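Local atomic coordinates of capsid protein (PDB entry 5YKZ), a protein that forms the dimeric spikes of the shrimp nodavirus capsid through its protruding (P) domain, the part described here. Residues Gln28-Leu33 with Gly93-Ser98; Ser36-Leu41 with Lys86-Thr91; Glu20-Ala25 with Thr102-Lys107; Tyr57-Thr62 with Leu97-Thr102. All coordinates share one frame; numbering follows the deposited sequence.

Four contacts sample the antiparallel sheet of this all-beta domain and the loops at its end. Contacts 1 and 4 share strand 95-101: contact 1 joins it to edge strand 26-30 and contact 4 to strand 58-63, with centres about 15 Å apart. Contact 2 pairs strands 38-48 and 79-88 in the same sheet; its centre lies about 9 Å from that of contact 1, and Leu41 CD1 comes within 3.8 Å of Phe95 CZ. Contact 3, between loops, shares Thr102 with contact 4, their centres about 9 Å apart, and lies about 27 Å from contact 2 between centres, across the middle of the chain. Among the four, contact 2 is the one that meets the second subunit.

Contact 1: Gln28-Leu33 with Gly93-Ser98; sequences QTVTGL and GTFDLS
Edge strand 26-30 illustrates how an antiparallel pair can be greasy on one face and polar on the other. Gln28 with Leu97 and Val30 with Phe95 are hydrogen-bonded pairs, the straightest link being Leu97 N to Gln28 O at 2.8 Å and 175°. The tight part is the inner face. Phe95 CG sits in the crowded position between backbone N and carbonyl carbon (chi1 63°), which stands the ring up beside Val30. Val30 CB lies over one ring face, 3.8 Å from the centroid, a CH-pi contact, while CG1 and CG2 straddle CZ. Leu33 CD1 reaches Phe95 CE2 obliquely at 3.5 Å, and Leu41 and Ile114 from facing strands join this core. Where the strands end, Leu33 N bonds to Gly93 O at 3.0 Å, and Gly93, with positive phi, brings its CA to 3.3 Å from Leu33 O.

The opposite face is looser and more exposed. The side chains of Thr31 and Thr94 come nearest at their CG2 methyls, 4.0 Å apart. Thr29 OG1 donates to Asp96 OD1 over 2.7 Å, arriving from above the carboxylate plane. That bond gives part of the Asp96 charge a neutral partner, consistent with a carboxylate that stays ionised at the domain surface.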
loop_
_atom_site.group_PDB
_atom_site.type_symbol
_atom_site.label_atom_id
_atom_site.label_comp_id
_atom_site.label_asym_id
_atom_site.label_seq_id
_atom_site.Cartn_x
_atom_site.Cartn_y
_atom_site.Cartn_z
ATOM N N GLN B 28 -3.143 19.030 0.678
ATOM C CA GLN B 28 -4.334 18.241 0.646
ATOM C C GLN B 28 -4.822 18.178 2.046
ATOM O O GLN B 28 -4.178 17.642 2.938
ATOM C CB GLN B 28 -4.066 16.820 0.102
ATOM C CG GLN B 28 -5.255 15.980 0.234
ATOM C CD GLN B 28 -5.205 14.721 -0.630
ATOM O OE1 GLN B 28 -4.240 14.453 -1.359
ATOM N NE2 GLN B 28 -6.223 13.886 -0.504
ATOM N N THR B 29 -6.006 18.698 2.296
ATOM C CA THR B 29 -6.703 18.610 3.568
ATOM C C THR B 29 -7.586 17.467 3.570
ATOM O O THR B 29 -8.486 17.291 2.700
ATOM C CB THR B 29 -7.458 19.938 3.862
ATOM O OG1 THR B 29 -6.546 21.000 3.894
ATOM C CG2 THR B 29 -8.218 19.899 5.175
ATOM N N VAL B 30 -7.438 16.548 4.527
ATOM C CA VAL B 30 -8.289 15.396 4.724
ATOM C C VAL B 30 -9.214 15.704 5.900
ATOM O O VAL B 30 -8.750 16.107 6.955
ATOM C CB VAL B 30 -7.429 14.154 4.999
ATOM C CG1 VAL B 30 -8.268 12.965 5.223
ATOM C CG2 VAL B 30 -6.448 13.911 3.839
ATOM N N THR B 31 -10.515 15.488 5.673
ATOM C CA THR B 31 -11.528 15.811 6.643
ATOM C C THR B 31 -12.385 14.632 6.985
ATOM O O THR B 31 -12.320 13.548 6.430
ATOM C CB THR B 31 -12.442 16.938 6.022
ATOM O OG1 THR B 31 -13.198 16.414 4.948
ATOM C CG2 THR B 31 -11.650 18.154 5.576
ATOM N N GLY B 32 -13.237 14.855 7.975
ATOM C CA GLY B 32 -14.238 13.920 8.345
ATOM C C GLY B 32 -13.818 12.783 9.212
ATOM O O GLY B 32 -14.570 11.826 9.272
ATOM N N LEU B 33 -12.704 12.906 9.915
ATOM C CA LEU B 33 -12.280 11.846 10.801
ATOM C C LEU B 33 -12.592 12.185 12.290
ATOM O O LEU B 33 -13.217 13.214 12.562
ATOM C CB LEU B 33 -10.765 11.665 10.558
ATOM C CG LEU B 33 -10.460 11.141 9.150
ATOM C CD1 LEU B 33 -8.965 11.330 8.803
ATOM C CD2 LEU B 33 -10.835 9.689 9.037
ATOM N N GLY B 93 -11.073 17.006 13.472
ATOM C CA GLY B 93 -11.090 15.788 12.622
ATOM C C GLY B 93 -10.429 15.927 11.247
ATOM O O GLY B 93 -10.764 15.104 10.368
ATOM N N THR B 94 -9.485 16.852 11.128
ATOM C CA THR B 94 -8.773 17.074 9.889
ATOM C C THR B 94 -7.319 16.965 10.070
ATOM O O THR B 94 -6.752 17.156 11.128
ATOM C CB THR B 94 -9.093 18.455 9.214
ATOM O OG1 THR B 94 -8.199 19.486 9.680
ATOM C CG2 THR B 94 -10.577 18.773 9.342
ATOM N N PHE B 95 -6.600 16.698 8.937
ATOM C CA PHE B 95 -5.180 16.862 8.861
ATOM C C PHE B 95 -4.772 17.252 7.480
ATOM O O PHE B 95 -5.495 17.007 6.508
ATOM C CB PHE B 95 -4.388 15.603 9.307
ATOM C CG PHE B 95 -4.649 14.388 8.411
ATOM C CD1 PHE B 95 -3.930 14.220 7.239
ATOM C CD2 PHE B 95 -5.489 13.342 8.801
ATOM C CE1 PHE B 95 -4.108 13.118 6.448
ATOM C CE2 PHE B 95 -5.675 12.210 8.000
ATOM C CZ PHE B 95 -4.986 12.111 6.811
ATOM N N ASP B 96 -3.636 17.870 7.355
ATOM C CA ASP B 96 -3.082 18.279 6.095
ATOM C C ASP B 96 -1.878 17.497 5.663
ATOM O O ASP B 96 -1.005 17.163 6.473
ATOM C CB ASP B 96 -2.653 19.773 6.132
ATOM C CG ASP B 96 -3.760 20.758 6.209
ATOM O OD1 ASP B 96 -4.879 20.428 5.993
ATOM O OD2 ASP B 96 -3.435 21.947 6.447
ATOM N N LEU B 97 -1.798 17.163 4.388
ATOM C CA LEU B 97 -0.639 16.591 3.730
ATOM C C LEU B 97 -0.020 17.602 2.797
ATOM O O LEU B 97 -0.757 18.394 2.189
ATOM C CB LEU B 97 -1.008 15.347 2.934
ATOM C CG LEU B 97 -1.690 14.230 3.674
ATOM C CD1 LEU B 97 -2.021 13.102 2.687
ATOM C CD2 LEU B 97 -0.870 13.695 4.799
ATOM N N SER B 98 1.237 17.520 2.601
ATOM C CA SER B 98 1.945 18.223 1.524
ATOM C C SER B 98 2.145 17.240 0.372
ATOM O O SER B 98 2.781 16.159 0.655
ATOM C CB SER B 98 3.250 18.700 2.017
ATOM O OG SER B 98 4.047 19.285 1.007
#

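Contact 2: Ser36-Leu41 with Lys86-Thr91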
loop_
_atom_site.group_PDB
_atom_site.type_symbol
_atom_site.label_atom_id
_atom_site.label_comp_id
_atom_site.label_asym_id
_atom_site.label_seq_id
_atom_site.Cartn_x
_atom_site.Cartn_y
_atom_site.Cartn_z
ATOM N N SER B 36 -8.718 14.589 17.170
ATOM C CA SER B 36 -7.561 14.271 18.007
ATOM C C SER B 36 -7.309 12.822 18.073
ATOM O O SER B 36 -7.062 12.236 19.122
ATOM C CB SER B 36 -7.694 14.941 19.413
ATOM O OG SER B 36 -7.962 16.327 19.309
ATOM N N THR B 37 -7.245 12.171 16.897
ATOM C CA THR B 37 -7.063 10.741 16.769
ATOM C C THR B 37 -5.951 10.481 15.708
ATOM O O THR B 37 -5.893 11.172 14.697
ATOM C CB THR B 37 -8.348 10.080 16.251
ATOM O OG1 THR B 37 -9.410 10.331 17.258
ATOM C CG2 THR B 37 -8.247 8.563 16.120
ATOM N N SER B 38 -5.197 9.463 15.980
ATOM C CA SER B 38 -4.084 9.059 15.080
ATOM C C SER B 38 -4.540 7.977 14.154
ATOM O O SER B 38 -5.262 7.023 14.472
ATOM C CB SER B 38 -2.910 8.642 15.921
ATOM O OG SER B 38 -2.354 9.888 16.514
ATOM N N TYR B 39 -4.037 8.130 12.915
ATOM C CA TYR B 39 -4.314 7.222 11.778
ATOM C C TYR B 39 -3.061 6.821 11.105
ATOM O O TYR B 39 -2.062 7.614 11.137
ATOM C CB TYR B 39 -5.269 7.902 10.786
ATOM C CG TYR B 39 -6.584 8.223 11.369
ATOM C CD1 TYR B 39 -7.599 7.273 11.353
ATOM C CD2 TYR B 39 -6.878 9.447 11.958
ATOM C CE1 TYR B 39 -8.832 7.531 11.943
ATOM C CE2 TYR B 39 -8.126 9.702 12.524
ATOM C CZ TYR B 39 -9.057 8.725 12.496
ATOM O OH TYR B 39 -10.320 9.030 13.044
ATOM N N LEU B 40 -3.049 5.736 10.423
ATOM C CA LEU B 40 -1.941 5.330 9.501
ATOM C C LEU B 40 -2.446 5.436 8.088
ATOM O O LEU B 40 -3.589 4.983 7.806
ATOM C CB LEU B 40 -1.617 3.921 9.833
ATOM C CG LEU B 40 -0.360 3.386 9.306
ATOM C CD1 LEU B 40 0.919 4.014 9.955
ATOM C CD2 LEU B 40 -0.317 1.866 9.406
ATOM N N LEU B 41 -1.650 5.949 7.187
ATOM C CA LEU B 41 -1.995 6.051 5.779
ATOM C C LEU B 41 -1.083 5.193 4.972
ATOM O O LEU B 41 0.148 5.254 5.143
ATOM C CB LEU B 41 -1.873 7.493 5.256
ATOM C CG LEU B 41 -2.323 8.593 6.168
ATOM C CD1 LEU B 41 -2.166 9.939 5.547
ATOM C CD2 LEU B 41 -3.795 8.409 6.617
ATOM N N LYS B 86 1.975 8.317 9.666
ATOM C CA LYS B 86 1.252 8.419 10.912
ATOM C C LYS B 86 0.922 9.875 11.113
ATOM O O LYS B 86 1.802 10.725 11.078
ATOM C CB LYS B 86 2.079 7.895 12.075
ATOM C CG LYS B 86 1.505 8.027 13.463
ATOM C CD LYS B 86 0.094 7.540 13.685
ATOM C CE LYS B 86 0.087 6.074 13.512
ATOM N NZ LYS B 86 0.954 5.314 14.411
ATOM N N VAL B 87 -0.340 10.181 11.330
ATOM C CA VAL B 87 -0.794 11.550 11.444
ATOM C C VAL B 87 -1.951 11.621 12.391
ATOM O O VAL B 87 -2.839 10.708 12.435
ATOM C CB VAL B 87 -1.159 12.130 10.072
ATOM C CG1 VAL B 87 -2.292 11.312 9.395
ATOM C CG2 VAL B 87 -1.434 13.637 10.141
ATOM N N LYS B 88 -1.973 12.664 13.197
ATOM C CA LYS B 88 -3.070 12.941 14.143
ATOM C C LYS B 88 -3.910 14.050 13.647
ATOM O O LYS B 88 -3.434 15.106 13.227
ATOM C CB LYS B 88 -2.493 13.270 15.485
ATOM C CG LYS B 88 -3.496 13.413 16.653
ATOM C CD LYS B 88 -2.807 13.738 17.982
ATOM C CE LYS B 88 -3.811 13.989 19.100
ATOM N NZ LYS B 88 -3.109 14.218 20.435
ATOM N N THR B 89 -5.200 13.835 13.747
ATOM C CA THR B 89 -6.135 14.890 13.412
ATOM C C THR B 89 -6.147 15.996 14.497
ATOM O O THR B 89 -5.726 15.818 15.633
ATOM C CB THR B 89 -7.514 14.414 13.248
ATOM O OG1 THR B 89 -7.880 13.711 14.453
ATOM C CG2 THR B 89 -7.610 13.405 12.064
ATOM N N ASP B 90 -6.613 17.161 14.040
ATOM C CA ASP B 90 -6.889 18.276 14.919
ATOM C C ASP B 90 -8.214 18.014 15.606
ATOM O O ASP B 90 -8.877 16.994 15.475
ATOM C CB ASP B 90 -6.817 19.580 14.129
ATOM C CG ASP B 90 -7.874 19.721 13.067
ATOM O OD1 ASP B 90 -8.858 19.022 13.036
ATOM O OD2 ASP B 90 -7.653 20.666 12.256
ATOM N N THR B 91 -8.617 18.996 16.473
ATOM C CA THR B 91 -9.821 18.826 17.290
ATOM C C THR B 91 -11.016 18.871 16.414
ATOM O O THR B 91 -12.133 18.515 16.812
ATOM C CB THR B 91 -9.895 19.951 18.374
ATOM O OG1 THR B 91 -9.863 21.225 17.700
ATOM C CG2 THR B 91 -8.737 19.852 19.302
#
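Lys86 is a good example of a long side chain folded back over the neighbouring strand. Its CB leaves strand 79-88 on the face shared with Ser38 and Leu40, and CG stands anti to the backbone N (chi1 176°). The chain then bends at every remaining torsion, so that it curls over the paired backbone. CD settles 3.3 Å from Tyr39 O and also touches Ser38 CB; CE stays over the same carbonyl and brushes Leu40 CD1. At the tip, NZ reaches across to the second subunit, forming a salt bridge with Asp7 OD1 and a hydrogen bond to Val8 O, both of that subunit. The face with Lys86 thus meets the second subunit, whose Ile115 also packs on Leu40, consistent with a place in the interface of the dimeric spike.

Beneath it runs an antiparallel ladder between two neighbouring strands of the domain's beta-sheet, with Tyr39 and Val87 as the hydrogen-bonded pair: Tyr39 N reaches Val87 O at 2.9 Å. On their face Leu41 CD1 meets Val87 CG1, and the Tyr39 ring lies obliquely against Thr89 CG2, 3.8 Å from CE2.

Past the strand, Thr89 takes over the register with its side chain. Its OG1, in the crowded position (chi1 55°), accepts from Thr37 N at 3.0 Å and is also bonded to Ser34 O, while Thr89 N donates to Thr37 O almost straight (171°). Ser36 N closes the end on Asp90 O at 2.9 Å. Lys88, on the same face as Lys86, runs fully extended, its CB passing Ser38 OG and its CE lying against Ser36 O.

Contact 3: Glu20-Ala25 with Thr102-Lys107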
loop_
_atom_site.group_PDB
_atom_site.type_symbol
_atom_site.label_atom_id
_atom_site.label_comp_id
_atom_site.label_asym_id
_atom_site.label_seq_id
_atom_site.Cartn_x
_atom_site.Cartn_y
_atom_site.Cartn_z
ATOM N N GLU B 20 -1.409 21.168 -9.777
ATOM C CA GLU B 20 -1.430 21.781 -11.098
ATOM C C GLU B 20 -0.078 22.114 -11.628
ATOM O O GLU B 20 0.064 22.285 -12.853
ATOM C CB GLU B 20 -2.309 23.040 -11.146
ATOM C CG GLU B 20 -3.768 22.721 -10.911
ATOM C CD GLU B 20 -4.430 22.017 -12.062
ATOM O OE1 GLU B 20 -5.436 21.308 -11.821
ATOM O OE2 GLU B 20 -4.027 22.212 -13.228
ATOM N N VAL B 21 0.867 22.330 -10.800
ATOM C CA VAL B 21 2.202 22.795 -11.232
ATOM C C VAL B 21 3.326 21.774 -10.884
ATOM O O VAL B 21 3.431 21.355 -9.699
ATOM C CB VAL B 21 2.575 24.182 -10.638
ATOM C CG1 VAL B 21 3.992 24.648 -11.097
ATOM C CG2 VAL B 21 1.499 25.189 -11.034
ATOM N N SER B 22 4.130 21.382 -11.862
ATOM C CA SER B 22 5.145 20.404 -11.657
ATOM C C SER B 22 6.080 20.798 -10.593
ATOM O O SER B 22 6.646 21.953 -10.633
ATOM C CB SER B 22 5.918 20.191 -12.978
ATOM O OG SER B 22 5.027 19.671 -13.904
ATOM N N GLY B 23 6.355 19.922 -9.651
ATOM C CA GLY B 23 7.351 20.169 -8.690
ATOM C C GLY B 23 6.991 21.109 -7.538
ATOM O O GLY B 23 7.838 21.333 -6.668
ATOM N N VAL B 24 5.804 21.629 -7.484
ATOM C CA VAL B 24 5.334 22.590 -6.482
ATOM C C VAL B 24 4.324 21.854 -5.588
ATOM O O VAL B 24 3.265 21.557 -6.047
ATOM C CB VAL B 24 4.744 23.830 -7.122
ATOM C CG1 VAL B 24 4.270 24.750 -6.009
ATOM C CG2 VAL B 24 5.801 24.584 -7.950
ATOM N N ALA B 25 4.710 21.705 -4.379
ATOM C CA ALA B 25 3.846 20.947 -3.413
ATOM C C ALA B 25 2.573 21.745 -3.076
ATOM O O ALA B 25 2.641 23.022 -3.057
ATOM C CB ALA B 25 4.588 20.731 -2.172
ATOM N N THR B 102 5.929 15.370 -9.615
ATOM C CA THR B 102 7.122 15.879 -10.345
ATOM C C THR B 102 6.732 16.364 -11.711
ATOM O O THR B 102 7.315 17.433 -12.151
ATOM C CB THR B 102 8.173 14.794 -10.395
ATOM O OG1 THR B 102 8.510 14.413 -9.056
ATOM C CG2 THR B 102 9.450 15.181 -11.145
ATOM N N THR B 103 5.871 15.718 -12.428
ATOM C CA THR B 103 5.372 16.125 -13.683
ATOM C C THR B 103 3.886 16.237 -13.541
ATOM O O THR B 103 3.180 15.185 -13.415
ATOM C CB THR B 103 5.814 15.188 -14.788
ATOM O OG1 THR B 103 7.219 15.153 -14.852
ATOM C CG2 THR B 103 5.321 15.624 -16.169
ATOM N N ALA B 104 3.311 17.428 -13.538
ATOM C CA ALA B 104 1.904 17.611 -13.250
ATOM C C ALA B 104 0.979 17.151 -14.321
ATOM O O ALA B 104 -0.226 16.934 -14.034
ATOM C CB ALA B 104 1.627 19.065 -12.878
ATOM N N SER B 105 1.438 16.958 -15.545
ATOM C CA SER B 105 0.626 16.465 -16.610
ATOM C C SER B 105 0.268 14.987 -16.497
ATOM O O SER B 105 -0.479 14.470 -17.291
ATOM C CB SER B 105 1.292 16.766 -17.959
ATOM O OG SER B 105 2.576 16.324 -18.003
ATOM N N LYS B 106 0.817 14.311 -15.463
ATOM C CA LYS B 106 0.475 12.927 -15.171
ATOM C C LYS B 106 -0.760 12.969 -14.294
ATOM O O LYS B 106 -0.652 13.153 -13.076
ATOM C CB LYS B 106 1.653 12.211 -14.509
ATOM C CG LYS B 106 2.951 12.278 -15.271
ATOM C CD LYS B 106 2.884 11.650 -16.653
ATOM C CE LYS B 106 2.618 10.167 -16.585
ATOM N NZ LYS B 106 2.702 9.563 -17.929
ATOM N N LYS B 107 -1.919 12.861 -14.923
ATOM C CA LYS B 107 -3.196 13.089 -14.257
ATOM C C LYS B 107 -3.852 11.811 -13.753
ATOM O O LYS B 107 -5.067 11.782 -13.462
ATOM C CB LYS B 107 -4.198 13.823 -15.202
ATOM C CG LYS B 107 -3.741 15.123 -15.804
ATOM C CD LYS B 107 -3.398 16.040 -14.671
ATOM C CE LYS B 107 -3.194 17.528 -15.203
ATOM N NZ LYS B 107 -2.646 18.404 -14.174
HETATM O O HOH W 1 -4.471 18.792 -12.027
HETATM O O HOH W 2 -1.001 20.662 -14.884
#
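A single direct hydrogen bond crosses between the 20-25 and 102-107 loops. Ala104 N donates to Ser22 OG over 2.8 Å, nearly straight at 172°. Ser22 OG stands anti to its own carbonyl carbon (chi1 -64°), which aims the hydroxyl at the opposite backbone.

Van der Waals contact centres on the buried Ala104, whose methyl points into the 20-25 loop and rests against Glu20 O and Ser22 N, each 3.6 Å from CB. Nearby, the course of the backbone places Ser22 CB 3.2 Å from Thr102 O.

Both partners are built on beta turns, linking strands at one end of the sheet. Val21 to Val24 is a type II turn, with Gly23 in the positive-phi place (78°) that suits a residue without a side chain; Thr103 to Lys106 is type I. The first lies between strands 7-15 and 26-30, the second between 95-101 and 111-118, and Gly23 is also tied by its backbone to Leu101, the last residue of strand 95-101.

The remaining polar links go through Lys107. Its chain bends at chi2 and brings NZ back to Ala104 O within its own loop, 2.8 Å away and above the carbonyl plane. Two waters complete the bridge: one accepts from Lys107 NZ and donates to Glu20 O at 2.8 Å, the other also accepts from NZ and gives a weak bond to Glu20 OE1. The charges themselves stay apart, Glu20 OE2 lying 4.2 Å from Lys107 NZ, beyond a salt bridge, so any attraction is probably softened by solvent.

Contact 4: Tyr57-Thr62 with Leu97-Thr102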
loop_
_atom_site.group_PDB
_atom_site.type_symbol
_atom_site.label_atom_id
_atom_site.label_comp_id
_atom_site.label_asym_id
_atom_site.label_seq_id
_atom_site.Cartn_x
_atom_site.Cartn_y
_atom_site.Cartn_z
ATOM N N TYR B 57 4.905 9.371 -13.670
ATOM C CA TYR B 57 4.079 9.719 -12.506
ATOM C C TYR B 57 4.954 9.524 -11.275
ATOM O O TYR B 57 5.352 8.375 -10.975
ATOM C CB TYR B 57 2.857 8.838 -12.436
ATOM C CG TYR B 57 1.923 9.203 -11.304
ATOM C CD1 TYR B 57 2.119 8.766 -10.042
ATOM C CD2 TYR B 57 0.834 10.006 -11.524
ATOM C CE1 TYR B 57 1.297 9.155 -8.994
ATOM C CE2 TYR B 57 -0.039 10.366 -10.531
ATOM C CZ TYR B 57 0.237 9.954 -9.231
ATOM O OH TYR B 57 -0.585 10.327 -8.175
ATOM N N ILE B 58 5.271 10.606 -10.538
ATOM C CA ILE B 58 6.018 10.578 -9.313
ATOM C C ILE B 58 5.359 11.469 -8.311
ATOM O O ILE B 58 5.347 12.713 -8.491
ATOM C CB ILE B 58 7.485 11.057 -9.527
ATOM C CG1 ILE B 58 8.202 10.258 -10.649
ATOM C CG2 ILE B 58 8.257 10.885 -8.226
ATOM C CD1 ILE B 58 9.634 10.676 -10.944
ATOM N N LEU B 59 4.816 10.869 -7.273
ATOM C CA LEU B 59 4.138 11.586 -6.206
ATOM C C LEU B 59 4.885 11.374 -4.930
ATOM O O LEU B 59 5.280 10.187 -4.625
ATOM C CB LEU B 59 2.693 11.108 -6.103
ATOM C CG LEU B 59 1.865 11.736 -4.967
ATOM C CD1 LEU B 59 0.430 11.859 -5.335
ATOM C CD2 LEU B 59 1.968 10.866 -3.695
ATOM N N SER B 60 4.995 12.373 -4.114
ATOM C CA SER B 60 5.457 12.228 -2.741
ATOM C C SER B 60 4.458 12.968 -1.834
ATOM O O SER B 60 4.043 14.070 -2.193
ATOM C CB SER B 60 6.820 12.855 -2.602
ATOM O OG SER B 60 7.412 12.587 -1.362
ATOM N N ALA B 61 4.146 12.379 -0.699
ATOM C CA ALA B 61 3.231 12.994 0.279
ATOM C C ALA B 61 3.837 12.872 1.609
ATOM O O ALA B 61 4.224 11.776 2.064
ATOM C CB ALA B 61 1.908 12.379 0.208
ATOM N N THR B 62 3.748 13.957 2.398
ATOM C CA THR B 62 4.247 13.932 3.743
ATOM C C THR B 62 3.242 14.719 4.589
ATOM O O THR B 62 2.843 15.820 4.122
ATOM C CB THR B 62 5.599 14.626 3.865
ATOM O OG1 THR B 62 5.406 16.021 3.562
ATOM C CG2 THR B 62 6.668 13.896 3.103
ATOM N N LEU B 97 -1.798 17.163 4.388
ATOM C CA LEU B 97 -0.639 16.591 3.730
ATOM C C LEU B 97 -0.020 17.602 2.797
ATOM O O LEU B 97 -0.757 18.394 2.189
ATOM C CB LEU B 97 -1.008 15.347 2.934
ATOM C CG LEU B 97 -1.690 14.230 3.674
ATOM C CD1 LEU B 97 -2.021 13.102 2.687
ATOM C CD2 LEU B 97 -0.870 13.695 4.799
ATOM N N SER B 98 1.237 17.520 2.601
ATOM C CA SER B 98 1.945 18.223 1.524
ATOM C C SER B 98 2.145 17.240 0.372
ATOM O O SER B 98 2.781 16.159 0.655
ATOM C CB SER B 98 3.250 18.700 2.017
ATOM O OG SER B 98 4.047 19.285 1.007
ATOM N N VAL B 99 1.671 17.470 -0.802
ATOM C CA VAL B 99 1.698 16.500 -1.915
ATOM C C VAL B 99 2.336 17.153 -3.090
ATOM O O VAL B 99 2.010 18.299 -3.451
ATOM C CB VAL B 99 0.273 16.099 -2.276
ATOM C CG1 VAL B 99 0.347 15.081 -3.417
ATOM C CG2 VAL B 99 -0.496 15.496 -1.118
ATOM N N VAL B 100 3.296 16.494 -3.697
ATOM C CA VAL B 100 4.013 17.033 -4.820
ATOM C C VAL B 100 4.115 16.023 -5.929
ATOM O O VAL B 100 4.390 14.814 -5.679
ATOM C CB VAL B 100 5.403 17.553 -4.429
ATOM C CG1 VAL B 100 6.233 16.519 -3.845
ATOM C CG2 VAL B 100 6.095 18.301 -5.600
ATOM N N LEU B 101 3.820 16.457 -7.140
ATOM C CA LEU B 101 3.863 15.639 -8.355
ATOM C C LEU B 101 4.991 16.182 -9.221
ATOM O O LEU B 101 4.979 17.387 -9.550
ATOM C CB LEU B 101 2.591 15.756 -9.078
ATOM C CG LEU B 101 2.087 14.802 -10.079
ATOM C CD1 LEU B 101 2.133 13.351 -9.635
ATOM C CD2 LEU B 101 0.659 15.133 -10.549
ATOM N N THR B 102 5.929 15.370 -9.615
ATOM C CA THR B 102 7.122 15.879 -10.345
ATOM C C THR B 102 6.732 16.364 -11.711
ATOM O O THR B 102 7.315 17.433 -12.151
ATOM C CB THR B 102 8.173 14.794 -10.395
ATOM O OG1 THR B 102 8.510 14.413 -9.056
ATOM C CG2 THR B 102 9.450 15.181 -11.145
#
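Small Ala61 and Ser60 each face a valine in this strand pair, Val99 and Val100. On the buried face, Ala61 faces Val99 as a non-hydrogen-bonded pair, its methyl CB 4.2 Å from Val99 CG2. The other Val99 branch, CG1, is anti to the backbone N and leans along the strand toward Leu59, meeting Leu59 CD1 at 3.8 Å. The branched tip of Val99 thus spans the shallow site at Ala61 and the flank of Leu59.

Leu101 supplies the next bump. Its CG is anti to the backbone N, and the bend at chi2 (49°) carries CD1 over one face of the Tyr57 ring, 4.0 Å from the centroid and offset toward the rim, a CH-pi contact; the two side chains cross at about a right angle. The same methyl also lies near Ile58 O and Leu59 CB, filling the corner between ring and strand.

On the other face the relief is lower. Val100 CG1, in the crowded position, rests on Ser60 CB at 3.9 Å, and Thr62 OG1 touches Ser98 CB. At the strand end Thr102 OG1 lies 3.5 Å from Ile58 CB, while Thr102 N donates to Ile58 O. The axes of strands 58-62 and 97-101 run antiparallel at 168°, with the straightest bond from Ser98 N to Thr62 O (172°).

Tyr57 OH is hydrogen-bonded to Thr110, and its ring meets that of Phe50. Phe16 covers Leu59 and Ala61, while strand 66-73 continues the sheet beyond 58-63 and strand 26-30 flanks 95-101 across from it.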